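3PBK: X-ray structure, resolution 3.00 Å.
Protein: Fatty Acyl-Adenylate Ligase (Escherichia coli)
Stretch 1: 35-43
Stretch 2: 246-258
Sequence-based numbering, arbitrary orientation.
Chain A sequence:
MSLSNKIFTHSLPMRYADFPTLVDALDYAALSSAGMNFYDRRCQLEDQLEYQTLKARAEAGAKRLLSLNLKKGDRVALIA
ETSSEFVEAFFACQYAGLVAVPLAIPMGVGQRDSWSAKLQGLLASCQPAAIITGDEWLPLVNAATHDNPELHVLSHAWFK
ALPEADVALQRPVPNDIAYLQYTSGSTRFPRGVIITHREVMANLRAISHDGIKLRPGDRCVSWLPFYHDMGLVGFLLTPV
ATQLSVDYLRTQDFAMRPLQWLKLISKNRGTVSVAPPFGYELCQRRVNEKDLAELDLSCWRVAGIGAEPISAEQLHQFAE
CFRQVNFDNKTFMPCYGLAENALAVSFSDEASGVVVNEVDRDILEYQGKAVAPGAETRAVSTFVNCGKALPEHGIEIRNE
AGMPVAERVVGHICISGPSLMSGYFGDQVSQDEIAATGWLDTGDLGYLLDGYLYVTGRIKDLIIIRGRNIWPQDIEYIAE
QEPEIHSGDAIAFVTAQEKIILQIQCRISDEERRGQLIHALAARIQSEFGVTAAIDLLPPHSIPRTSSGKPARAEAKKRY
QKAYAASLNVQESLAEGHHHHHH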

# COMPACT_ATOMS: atom_id res chain seq x y z
N GLY A 35 -23.55 -0.53 1.33
CA GLY A 35 -22.97 -0.10 0.09
C GLY A 35 -21.87 0.89 0.35
O GLY A 35 -21.41 1.04 1.49
N MSE A 36 -21.45 1.57 -0.70
CA MSE A 36 -20.39 2.56 -0.61
C MSE A 36 -20.93 3.98 -0.62
O MSE A 36 -21.97 4.26 -1.21
N ASN A 37 -20.19 4.86 0.03
CA ASN A 37 -20.54 6.26 0.08
C ASN A 37 -19.33 7.16 -0.21
O ASN A 37 -18.36 7.18 0.55
N PHE A 38 -19.40 7.88 -1.33
CA PHE A 38 -18.32 8.77 -1.74
C PHE A 38 -18.54 10.19 -1.24
O PHE A 38 -19.54 10.82 -1.57
N TYR A 39 -17.58 10.69 -0.46
CA TYR A 39 -17.70 12.00 0.15
C TYR A 39 -16.74 13.00 -0.46
O TYR A 39 -15.63 12.64 -0.83
N ASP A 40 -17.18 14.26 -0.58
CA ASP A 40 -16.32 15.33 -1.09
C ASP A 40 -15.36 15.84 -0.01
O ASP A 40 -15.34 15.31 1.09
N ARG A 41 -14.56 16.86 -0.32
CA ARG A 41 -13.53 17.30 0.61
C ARG A 41 -14.07 18.08 1.82
O ARG A 41 -13.31 18.52 2.69
N ARG A 42 -15.39 18.24 1.88
CA ARG A 42 -16.04 18.82 3.04
C ARG A 42 -16.97 17.82 3.71
O ARG A 42 -18.00 18.20 4.27
N CYS A 43 -16.60 16.55 3.64
CA CYS A 43 -17.43 15.46 4.18
C CYS A 43 -18.90 15.65 3.88
O CYS A 43 -19.73 15.65 4.79
N VAL A 246 -18.90 1.23 3.56
CA VAL A 246 -17.64 1.97 3.62
C VAL A 246 -17.82 3.39 3.11
O VAL A 246 -18.66 3.64 2.25
N ASP A 247 -17.04 4.33 3.65
CA ASP A 247 -17.05 5.72 3.21
C ASP A 247 -15.69 6.12 2.68
O ASP A 247 -14.68 5.93 3.36
N TYR A 248 -15.65 6.72 1.49
CA TYR A 248 -14.39 7.12 0.90
C TYR A 248 -14.17 8.62 0.87
O TYR A 248 -15.11 9.39 0.69
N LEU A 249 -12.91 9.02 1.05
CA LEU A 249 -12.44 10.33 0.62
C LEU A 249 -11.55 10.14 -0.60
O LEU A 249 -11.05 9.04 -0.86
N ARG A 250 -11.37 11.20 -1.38
CA ARG A 250 -10.39 11.11 -2.46
C ARG A 250 -9.01 11.27 -1.83
O ARG A 250 -8.86 11.93 -0.81
N THR A 251 -8.01 10.63 -2.42
CA THR A 251 -6.70 10.62 -1.80
C THR A 251 -6.12 12.02 -1.76
O THR A 251 -5.51 12.41 -0.78
N GLN A 252 -6.32 12.77 -2.84
CA GLN A 252 -5.83 14.14 -2.93
C GLN A 252 -6.51 15.06 -1.92
O GLN A 252 -5.87 15.94 -1.33
N ASP A 253 -7.81 14.86 -1.70
CA ASP A 253 -8.56 15.66 -0.74
C ASP A 253 -8.06 15.47 0.68
O ASP A 253 -7.99 16.43 1.45
N PHE A 254 -7.73 14.24 1.04
CA PHE A 254 -7.10 13.99 2.33
C PHE A 254 -5.75 14.70 2.41
O PHE A 254 -5.46 15.39 3.38
N ALA A 255 -4.92 14.53 1.38
CA ALA A 255 -3.59 15.13 1.35
C ALA A 255 -3.63 16.62 1.68
O ALA A 255 -2.73 17.15 2.32
N MSE A 256 -4.69 17.29 1.23
CA MSE A 256 -4.83 18.73 1.40
C MSE A 256 -5.48 19.09 2.74
O MSE A 256 -5.07 20.05 3.40
N ARG A 257 -6.47 18.30 3.17
CA ARG A 257 -7.03 18.48 4.50
C ARG A 257 -7.08 17.15 5.29
O ARG A 257 -8.15 16.55 5.44
N PRO A 258 -5.92 16.71 5.80
CA PRO A 258 -5.82 15.48 6.58
C PRO A 258 -7.01 15.29 7.51
O PRO A 258 -7.67 14.27 7.46

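What frame sets the side chains? The strand at 35-39 and the one beginning at V246 run parallel, joined by backbone bonds such as Y248 N to N37 O (2.9 Å) and Y39 N to Y248 O (3.0 Å), so paired residues send their side chains to the same face of the sheet.

How does the face holding M36, F38, V246 and Y248 pack? M36, a selenomethionine, is m at chi1, which lays its CG 3.4 Å from V246 CG1 and 3.5 Å from Y248 CE1, at the edge of the tyrosine ring. V246 is p. F38 and Y248 are both m, and their rings meet obliquely, F38 CE1 lying 3.5 Å from Y248 CD1.

What occupies the other face? N37, also m, turns its amide back to the neighbouring strand, where ND2 makes a weak hydrogen bond to V246 O (3.3 Å). Beyond it, Y39 (m) brings CE1 within 4.1 Å of D247 CB.

How do the arginines meet at the far end? The CA-to-CB bond of R41 points toward the second stretch; the backbone puts R41 CB 3.5 Å from D253 CG, and chi1 (p) directs the rest of the chain, while R41 NH1 stays 4.0 Å from D253 OD1, beyond a salt bridge. D253 OD2 instead pairs with R250 NE (3.1 Å) through charge alone. R257, extended beyond its m chi1, brings NH2 within 3.3 Å of R41 NE: two donors, not a hydrogen bond.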

# COMPACT_ATOMS: atom_id res chain seq x y z
CB MSE A 36 -19.43 2.37 -1.76
CG MSE A 36 -18.56 1.17 -1.61
SE MSE A 36 -18.50 0.22 -3.29
CE MSE A 36 -16.93 -0.91 -2.99
CB ASN A 37 -21.18 6.58 1.43
CG ASN A 37 -22.28 5.60 1.78
OD1 ASN A 37 -23.47 5.88 1.59
ND2 ASN A 37 -21.90 4.42 2.28
CB PHE A 38 -18.22 8.76 -3.25
CG PHE A 38 -18.08 7.40 -3.82
CD1 PHE A 38 -16.83 6.87 -4.08
CD2 PHE A 38 -19.21 6.63 -4.09
CE1 PHE A 38 -16.69 5.60 -4.62
CE2 PHE A 38 -19.08 5.36 -4.63
CZ PHE A 38 -17.82 4.84 -4.89
CB TYR A 39 -17.45 11.89 1.65
CG TYR A 39 -18.64 11.39 2.43
CD1 TYR A 39 -18.89 10.03 2.55
CD2 TYR A 39 -19.53 12.27 3.04
CE1 TYR A 39 -19.98 9.57 3.27
CE2 TYR A 39 -20.62 11.81 3.76
CZ TYR A 39 -20.84 10.46 3.87
OH TYR A 39 -21.93 9.99 4.58
CB ASP A 40 -17.15 16.46 -1.73
CG ASP A 40 -17.80 17.40 -0.70
OD1 ASP A 40 -17.41 17.37 0.50
OD2 ASP A 40 -18.69 18.20 -1.09
CB ARG A 41 -12.43 18.09 -0.10
CG ARG A 41 -12.84 19.47 -0.57
CD ARG A 41 -11.62 20.30 -0.94
NE ARG A 41 -11.97 21.44 -1.79
CZ ARG A 41 -12.23 21.35 -3.10
NH1 ARG A 41 -12.17 20.17 -3.72
NH2 ARG A 41 -12.54 22.44 -3.79
CB ARG A 42 -16.80 20.08 2.65
CG ARG A 42 -15.91 21.26 2.38
CD ARG A 42 -16.68 22.57 2.44
NE ARG A 42 -15.77 23.72 2.37
CZ ARG A 42 -15.45 24.35 1.24
NH1 ARG A 42 -15.98 23.96 0.09
NH2 ARG A 42 -14.61 25.38 1.28
CB CYS A 43 -17.21 15.30 5.67
SG CYS A 43 -15.49 15.01 6.02
CB VAL A 246 -16.55 1.25 2.81
CG1 VAL A 246 -16.85 1.34 1.33
CG2 VAL A 246 -15.19 1.85 3.11
CB ASP A 247 -17.39 6.65 4.36
CG ASP A 247 -18.53 6.13 5.20
OD1 ASP A 247 -19.40 5.44 4.64
OD2 ASP A 247 -18.55 6.42 6.41
CB TYR A 248 -14.31 6.66 -0.54
CG TYR A 248 -14.50 5.19 -0.71
CD1 TYR A 248 -15.62 4.69 -1.36
CD2 TYR A 248 -13.56 4.30 -0.23
CE1 TYR A 248 -15.80 3.33 -1.51
CE2 TYR A 248 -13.73 2.95 -0.38
CZ TYR A 248 -14.85 2.46 -1.03
OH TYR A 248 -15.01 1.10 -1.18
CB LEU A 249 -11.66 11.02 1.74
CG LEU A 249 -12.45 11.65 2.89
CD1 LEU A 249 -11.53 12.20 3.96
CD2 LEU A 249 -13.36 12.74 2.38
CB ARG A 250 -10.66 12.18 -3.52
CG ARG A 250 -11.99 12.00 -4.23
CD ARG A 250 -12.10 12.91 -5.44
NE ARG A 250 -12.81 14.15 -5.16
CZ ARG A 250 -14.13 14.23 -4.94
NH1 ARG A 250 -14.87 13.13 -4.94
NH2 ARG A 250 -14.70 15.42 -4.70
CB THR A 251 -5.73 9.70 -2.53
OG1 THR A 251 -6.26 8.38 -2.54
CG2 THR A 251 -4.40 9.70 -1.83
CB GLN A 252 -5.96 14.69 -4.36
CG GLN A 252 -7.27 14.31 -5.08
CD GLN A 252 -7.25 12.92 -5.78
OE1 GLN A 252 -6.77 11.91 -5.23
NE2 GLN A 252 -7.81 12.88 -7.00
CB ASP A 253 -10.05 15.32 -0.81
CG ASP A 253 -10.71 15.82 -2.07
OD1 ASP A 253 -10.20 16.80 -2.67
OD2 ASP A 253 -11.75 15.25 -2.45
CB PHE A 254 -6.92 12.49 2.58
CG PHE A 254 -5.90 12.17 3.63
CD1 PHE A 254 -6.22 12.23 4.98
CD2 PHE A 254 -4.61 11.81 3.27
CE1 PHE A 254 -5.28 11.94 5.95
CE2 PHE A 254 -3.65 11.52 4.24
CZ PHE A 254 -3.99 11.58 5.58
CB ALA A 255 -2.95 14.93 -0.01
CB MSE A 256 -5.57 19.35 0.20
CG MSE A 256 -4.65 19.98 -0.89
SE MSE A 256 -2.89 19.11 -1.32
CE MSE A 256 -3.35 18.11 -2.96
CB ARG A 257 -8.42 19.11 4.44
CG ARG A 257 -8.52 20.35 3.57
CD ARG A 257 -9.96 20.89 3.62
NE ARG A 257 -10.36 21.61 2.41
CZ ARG A 257 -11.49 22.31 2.29
NH1 ARG A 257 -12.33 22.37 3.32
NH2 ARG A 257 -11.78 22.94 1.16
CB PRO A 258 -4.55 15.68 7.39
CG PRO A 258 -3.70 16.53 6.54
CD PRO A 258 -4.62 17.40 5.72